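Local coordinates for protein putative tetR family transcriptional regulator (Streptomyces coelicolor A3, PDB 2Q24) that probably binds DNA as a dimeric transcriptional regulator of the TetR family, through an N-terminal helix-turn-helix domain, at residues L90-R95 against L179-L183. Numbering follows the deposited sequence.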
loop_
_atom_site.group_PDB
_atom_site.type_symbol
_atom_site.label_atom_id
_atom_site.label_comp_id
_atom_site.label_asym_id
_atom_site.label_seq_id
_atom_site.Cartn_x
_atom_site.Cartn_y
_atom_site.Cartn_z
ATOM N N LEU B 90 -0.763 -4.834 -17.826
ATOM C CA LEU B 90 -0.291 -5.972 -17.040
ATOM C C LEU B 90 1.178 -6.334 -17.358
ATOM O O LEU B 90 2.004 -6.378 -16.451
ATOM C CB LEU B 90 -1.268 -7.167 -17.240
ATOM C CG LEU B 90 -0.833 -8.476 -16.589
ATOM C CD1 LEU B 90 -0.781 -8.284 -15.007
ATOM C CD2 LEU B 90 -1.918 -9.494 -17.051
ATOM N N ARG B 91 1.521 -6.484 -18.639
ATOM C CA ARG B 91 2.887 -6.813 -19.043
ATOM C C ARG B 91 3.910 -5.787 -18.530
ATOM O O ARG B 91 4.928 -6.152 -17.971
ATOM C CB ARG B 91 2.958 -6.942 -20.587
ATOM C CG ARG B 91 4.377 -7.047 -21.193
ATOM C CD ARG B 91 4.356 -7.384 -22.694
ATOM N NE ARG B 91 3.371 -8.433 -23.047
ATOM C CZ ARG B 91 3.612 -9.750 -23.176
ATOM N NH1 ARG B 91 4.820 -10.269 -23.017
ATOM N NH2 ARG B 91 2.620 -10.551 -23.481
ATOM N N ALA B 92 3.636 -4.486 -18.756
ATOM C CA ALA B 92 4.580 -3.438 -18.290
ATOM C C ALA B 92 4.731 -3.505 -16.793
ATOM O O ALA B 92 5.847 -3.426 -16.242
ATOM C CB ALA B 92 4.138 -2.049 -18.741
ATOM N N TRP B 93 3.617 -3.687 -16.097
ATOM C CA TRP B 93 3.681 -3.749 -14.636
ATOM C C TRP B 93 4.439 -4.969 -14.109
ATOM O O TRP B 93 5.146 -4.892 -13.118
ATOM C CB TRP B 93 2.249 -3.724 -14.071
ATOM C CG TRP B 93 2.200 -3.620 -12.542
ATOM C CD1 TRP B 93 2.137 -2.468 -11.780
ATOM C CD2 TRP B 93 2.206 -4.712 -11.637
ATOM N NE1 TRP B 93 2.098 -2.801 -10.429
ATOM C CE2 TRP B 93 2.151 -4.174 -10.313
ATOM C CE3 TRP B 93 2.272 -6.113 -11.810
ATOM C CZ2 TRP B 93 2.102 -4.991 -9.180
ATOM C CZ3 TRP B 93 2.232 -6.947 -10.652
ATOM C CH2 TRP B 93 2.178 -6.372 -9.360
ATOM N N THR B 94 4.295 -6.113 -14.739
ATOM C CA THR B 94 5.031 -7.276 -14.310
ATOM C C THR B 94 6.558 -7.073 -14.370
ATOM O O THR B 94 7.258 -7.591 -13.580
ATOM C CB THR B 94 4.622 -8.563 -15.060
ATOM O OG1 THR B 94 4.997 -8.493 -16.414
ATOM C CG2 THR B 94 3.179 -8.858 -14.894
ATOM N N ARG B 95 7.039 -6.310 -15.337
ATOM C CA ARG B 95 8.462 -5.931 -15.350
ATOM C C ARG B 95 8.802 -5.080 -14.114
ATOM O O ARG B 95 9.845 -5.282 -13.479
ATOM C CB ARG B 95 8.853 -5.241 -16.685
ATOM C CG ARG B 95 8.856 -6.167 -17.877
ATOM C CD ARG B 95 9.460 -5.549 -19.215
ATOM N NE ARG B 95 10.685 -4.831 -18.927
ATOM C CZ ARG B 95 11.918 -5.340 -19.013
ATOM N NH1 ARG B 95 12.115 -6.590 -19.432
ATOM N NH2 ARG B 95 12.958 -4.571 -18.692
ATOM N N LEU B 179 8.739 -14.033 -18.196
ATOM C CA LEU B 179 7.563 -13.173 -18.178
ATOM C C LEU B 179 6.687 -13.431 -19.405
ATOM O O LEU B 179 5.469 -13.547 -19.268
ATOM C CB LEU B 179 7.910 -11.663 -18.081
ATOM C CG LEU B 179 8.379 -11.187 -16.680
ATOM C CD1 LEU B 179 8.792 -9.705 -16.739
ATOM C CD2 LEU B 179 7.290 -11.387 -15.602
ATOM N N ASP B 180 7.307 -13.567 -20.571
ATOM C CA ASP B 180 6.551 -13.795 -21.812
ATOM C C ASP B 180 5.775 -15.121 -21.712
ATOM O O ASP B 180 4.610 -15.201 -22.118
ATOM C CB ASP B 180 7.501 -13.821 -23.001
ATOM C CG ASP B 180 7.982 -12.406 -23.394
ATOM O OD1 ASP B 180 7.429 -11.406 -22.877
ATOM O OD2 ASP B 180 8.946 -12.286 -24.175
ATOM N N LEU B 181 6.422 -16.134 -21.159
ATOM C CA LEU B 181 5.840 -17.471 -21.056
ATOM C C LEU B 181 4.639 -17.417 -20.136
ATOM O O LEU B 181 3.573 -17.968 -20.452
ATOM C CB LEU B 181 6.856 -18.482 -20.523
ATOM C CG LEU B 181 6.377 -19.896 -20.271
ATOM C CD1 LEU B 181 5.846 -20.581 -21.549
ATOM C CD2 LEU B 181 7.547 -20.677 -19.712
ATOM N N VAL B 182 4.802 -16.738 -19.004
ATOM C CA VAL B 182 3.682 -16.626 -18.005
ATOM C C VAL B 182 2.510 -15.840 -18.593
ATOM O O VAL B 182 1.362 -16.270 -18.486
ATOM C CB VAL B 182 4.179 -15.967 -16.693
ATOM C CG1 VAL B 182 3.005 -15.533 -15.832
ATOM C CG2 VAL B 182 5.053 -16.978 -15.940
ATOM N N LEU B 183 2.802 -14.719 -19.260
ATOM C CA LEU B 183 1.738 -13.937 -19.905
ATOM C C LEU B 183 1.065 -14.717 -21.019
ATOM O O LEU B 183 -0.161 -14.618 -21.181
ATOM C CB LEU B 183 2.227 -12.558 -20.388
ATOM C CG LEU B 183 2.690 -11.710 -19.166
ATOM C CD1 LEU B 183 3.512 -10.560 -19.668
ATOM C CD2 LEU B 183 1.534 -11.229 -18.337
HETATM O O HOH W 1 4.091 -12.949 -24.162
#
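Leu183 splits its methyls between Leu90 and Arg91 in the apolar seam joining helices 86-106 and 172-185: CD2 meets CG of Leu90 at 4.0 Å, while CD1 sits over the centre of the Arg91 guanidinium, 3.5 Å above its plane. One helical turn earlier, Leu179 has its CD2 3.8 Å from OG1 of Thr94 and its CD1 against the aliphatic CG of Arg95. The segment axes run at 140°, roughly antiparallel, within the all-helical C-terminal domain of a TetR-type regulator; Leu159 of helix 152-165 touches Thr94 and Leu179, and Met155 touches Leu183. Polar contacts flank the apolar ones. Arg91, its chain bent at chi3, brings NH1 to within 2.8 Å of OD1 of Asp180 in a salt bridge, although guanidinium and carboxylate planes are turned 51° apart. A water accepts from NH2 of Arg91 at 2.9 Å and donates to the backbone O of Asp180, a second, water-mediated link to the same residue. Arg91 has two conformers; salt bridge, water link and CD1 stacking belong to the one described. Arg95 directs its own charge to Glu176, a turn before Asp180. Thr94 is buried, and its chi1 of 67° lets OG1 donate to the O of Arg91 at 2.8 Å, leaving CB and OG1 against Leu179. A glycine in place of Thr94 would probably open a gap beside the Leu179 methyls and leave the Arg91 carbonyl without its hydroxyl donor.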